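Local coordinates for protein MgGH51 (PDB 6ZPZ) that probably hydrolyses terminal alpha-L-arabinofuranosyl linkages in arabinose-containing polysaccharides, as a fungal GH51 arabinofuranosidase, at residues E23-S28 and Y479-Q484. Residues are numbered along the deposited sequence; the frame is centred on the assembly and turned at random.
Sequences EDINHS and YAPLLQ. With LX5 ([(1~{S},2~{S},3~{S},4~{S})-2-(hydroxymethyl)-3,4-bis(oxidanyl)cyclopentyl] hydrogen sulfate), chain G.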
loop_
_atom_site.group_PDB
_atom_site.type_symbol
_atom_site.label_atom_id
_atom_site.label_comp_id
_atom_site.label_asym_id
_atom_site.label_seq_id
_atom_site.Cartn_x
_atom_site.Cartn_y
_atom_site.Cartn_z
ATOM N N GLU A 23 2.019 3.334 2.005
ATOM C CA GLU A 23 2.612 4.466 1.278
ATOM C C GLU A 23 3.313 3.864 0.074
ATOM O O GLU A 23 3.474 2.635 0.061
ATOM C CB GLU A 23 3.613 5.165 2.186
ATOM C CG GLU A 23 4.822 4.290 2.443
ATOM C CD GLU A 23 5.752 4.841 3.494
ATOM O OE1 GLU A 23 6.296 5.950 3.304
ATOM O OE2 GLU A 23 5.928 4.152 4.474
ATOM N N ASP A 24 3.765 4.707 -0.861
ATOM C CA ASP A 24 4.640 4.271 -1.979
ATOM C C ASP A 24 6.044 4.038 -1.429
ATOM O O ASP A 24 6.781 5.008 -1.252
ATOM C CB ASP A 24 4.644 5.264 -3.141
ATOM C CG ASP A 24 4.854 4.529 -4.457
ATOM O OD1 ASP A 24 5.497 3.471 -4.414
ATOM O OD2 ASP A 24 4.286 4.978 -5.477
ATOM N N ILE A 25 6.353 2.780 -1.120
ATOM C CA ILE A 25 7.655 2.301 -0.586
ATOM C C ILE A 25 7.903 0.958 -1.254
ATOM O O ILE A 25 6.921 0.274 -1.539
ATOM C CB ILE A 25 7.666 2.173 0.949
ATOM C CG1 ILE A 25 9.054 1.805 1.470
ATOM C CG2 ILE A 25 6.623 1.173 1.445
ATOM C CD1 ILE A 25 9.123 1.717 2.978
ATOM N N ASN A 26 9.149 0.632 -1.583
ATOM C CA ASN A 26 9.439 -0.639 -2.300
ATOM C C ASN A 26 8.602 -0.712 -3.585
ATOM O O ASN A 26 8.152 -1.812 -3.902
ATOM C CB ASN A 26 9.070 -1.859 -1.446
ATOM C CG ASN A 26 9.611 -1.818 -0.040
ATOM O OD1 ASN A 26 10.771 -1.453 0.178
ATOM N ND2 ASN A 26 8.817 -2.281 0.904
ATOM N N HIS A 27 8.331 0.401 -4.279
ATOM C CA HIS A 27 7.438 0.432 -5.475
ATOM C C HIS A 27 6.113 -0.290 -5.142
ATOM O O HIS A 27 5.631 -1.180 -5.880
ATOM C CB HIS A 27 8.188 -0.110 -6.688
ATOM C CG HIS A 27 9.101 0.923 -7.255
ATOM N ND1 HIS A 27 8.678 1.911 -8.121
ATOM C CD2 HIS A 27 10.391 1.191 -6.990
ATOM C CE1 HIS A 27 9.710 2.683 -8.432
ATOM N NE2 HIS A 27 10.757 2.262 -7.734
ATOM N N SER A 28 5.529 0.069 -4.019
ATOM C CA SER A 28 4.196 -0.417 -3.623
ATOM C C SER A 28 3.110 0.277 -4.463
ATOM O O SER A 28 1.987 -0.258 -4.550
ATOM C CB SER A 28 4.001 -0.192 -2.173
ATOM O OG SER A 28 4.032 1.185 -1.913
ATOM N N TYR A 479 0.106 -3.741 10.111
ATOM C CA TYR A 479 1.479 -4.141 9.777
ATOM C C TYR A 479 2.043 -3.125 8.804
ATOM O O TYR A 479 1.295 -2.621 7.945
ATOM C CB TYR A 479 1.490 -5.513 9.139
ATOM C CG TYR A 479 2.846 -6.127 8.970
ATOM C CD1 TYR A 479 3.642 -5.786 7.885
ATOM C CD2 TYR A 479 3.275 -7.168 9.797
ATOM C CE1 TYR A 479 4.854 -6.412 7.672
ATOM C CE2 TYR A 479 4.491 -7.811 9.584
ATOM C CZ TYR A 479 5.299 -7.412 8.534
ATOM O OH TYR A 479 6.500 -8.012 8.304
ATOM N N ALA A 480 3.348 -2.915 8.848
ATOM C CA ALA A 480 3.997 -2.042 7.862
ATOM C C ALA A 480 5.437 -2.483 7.646
ATOM O O ALA A 480 6.119 -2.898 8.562
ATOM C CB ALA A 480 3.908 -0.606 8.305
ATOM N N PRO A 481 5.984 -2.340 6.435
ATOM C CA PRO A 481 5.208 -1.928 5.279
ATOM C C PRO A 481 4.309 -3.044 4.723
ATOM O O PRO A 481 4.598 -4.182 4.932
ATOM C CB PRO A 481 6.272 -1.569 4.242
ATOM C CG PRO A 481 7.522 -1.337 5.059
ATOM C CD PRO A 481 7.428 -2.337 6.190
ATOM N N LEU A 482 3.343 -2.661 3.908
ATOM C CA LEU A 482 2.330 -3.585 3.348
ATOM C C LEU A 482 2.931 -4.324 2.155
ATOM O O LEU A 482 2.712 -5.516 2.051
ATOM C CB LEU A 482 1.137 -2.746 2.912
ATOM C CG LEU A 482 -0.041 -3.502 2.311
ATOM C CD1 LEU A 482 -0.578 -4.561 3.240
ATOM C CD2 LEU A 482 -1.116 -2.509 1.958
ATOM N N LEU A 483 3.584 -3.604 1.244
ATOM C CA LEU A 483 3.905 -4.106 -0.113
ATOM C C LEU A 483 5.384 -3.984 -0.439
ATOM O O LEU A 483 6.009 -3.006 -0.048
ATOM C CB LEU A 483 3.068 -3.339 -1.142
ATOM C CG LEU A 483 1.600 -3.783 -1.238
ATOM C CD1 LEU A 483 0.844 -2.895 -2.205
ATOM C CD2 LEU A 483 1.453 -5.240 -1.649
ATOM N N GLN A 484 5.873 -4.886 -1.253
ATOM C CA GLN A 484 7.297 -4.947 -1.635
ATOM C C GLN A 484 7.424 -5.472 -3.061
ATOM O O GLN A 484 7.084 -6.665 -3.330
ATOM C CB GLN A 484 8.073 -5.877 -0.707
ATOM C CG GLN A 484 9.545 -6.030 -1.079
ATOM C CD GLN A 484 10.186 -7.194 -0.379
ATOM O OE1 GLN A 484 9.515 -8.046 0.217
ATOM N NE2 GLN A 484 11.500 -7.243 -0.452
HETATM C C1 LX5 G . 8.573 3.595 9.002
HETATM C C2 LX5 G . 7.524 4.400 9.731
HETATM C C6 LX5 G . 8.133 2.270 6.793
HETATM C C5 LX5 G . 8.219 3.623 7.510
HETATM C C3 LX5 G . 6.872 5.323 8.743
HETATM C C4 LX5 G . 6.986 4.507 7.457
HETATM O O7 LX5 G . 7.049 1.468 7.275
HETATM O O8 LX5 G . 7.270 5.333 6.325
HETATM O O9 LX5 G . 5.550 5.717 9.144
HETATM O O10 LX5 G . 9.667 4.457 9.296
HETATM S S11 LX5 G . 11.019 3.902 9.589
HETATM O O12 LX5 G . 11.159 3.303 8.264
HETATM O O13 LX5 G . 12.018 4.920 9.907
HETATM O O14 LX5 G . 10.808 3.017 10.772
#
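Asn26 reaches across to the backbone of Leu483 and Gln484, and its amide donates a hydrogen bond from ND2 to Leu483 O, 3.1 Å long and nearly straight at 171°. The carbonyl oxygen lies almost in the plane of the Asn26 amide, whereas the donor sits 21° out of the carbonyl plane. CG beside its own backbone N (chi1 -49°) turns ND2 toward Leu483 O. The CB of Asn26 itself points toward the other segment and lies 3.6 Å from Gln484 CA. Asparagine suits the place twice over: it supplies the donor, and it tolerates the left-handed backbone of Asn26. With an alanine here, Leu483 O would probably lose this donor, and the left-handed turn is likely to be harder to hold.

Packing is tightest beside this bond, where Ser28 CB presses on Leu483 CB at 3.4 Å, closer than usual for two carbons. Serine is small enough to fit, and its hydroxyl turns back to Glu23 O within its own loop, meeting a lone pair in the carbonyl plane. Toward the ligand the contact between the two segments loosens to apolar touches, with Ile25 CG2 lying 3.9 Å from Pro481 CB. The branched isoleucine extends its other arm, CG1 anti to the backbone N, so that CD1 comes 4.0 Å from both Pro481 CG and C6 of the bound cyclopentyl sulfate. Pro481, which follows a cis peptide bond, packs its CG 3.6 Å from ligand O7 and so lines the pocket next to a hydroxyl-bearing arm of the sugar mimic, while Glu23 OE2 accepts a 2.6 Å hydrogen bond from ligand O8.

The contact joins the loops after strands 20-21 and 474-479, the first and last of the (beta/alpha)8 barrel, at its catalytic end. Strand 496-498 flanks Leu483 and Ser28 through Tyr498, and helix 29-33 follows directly.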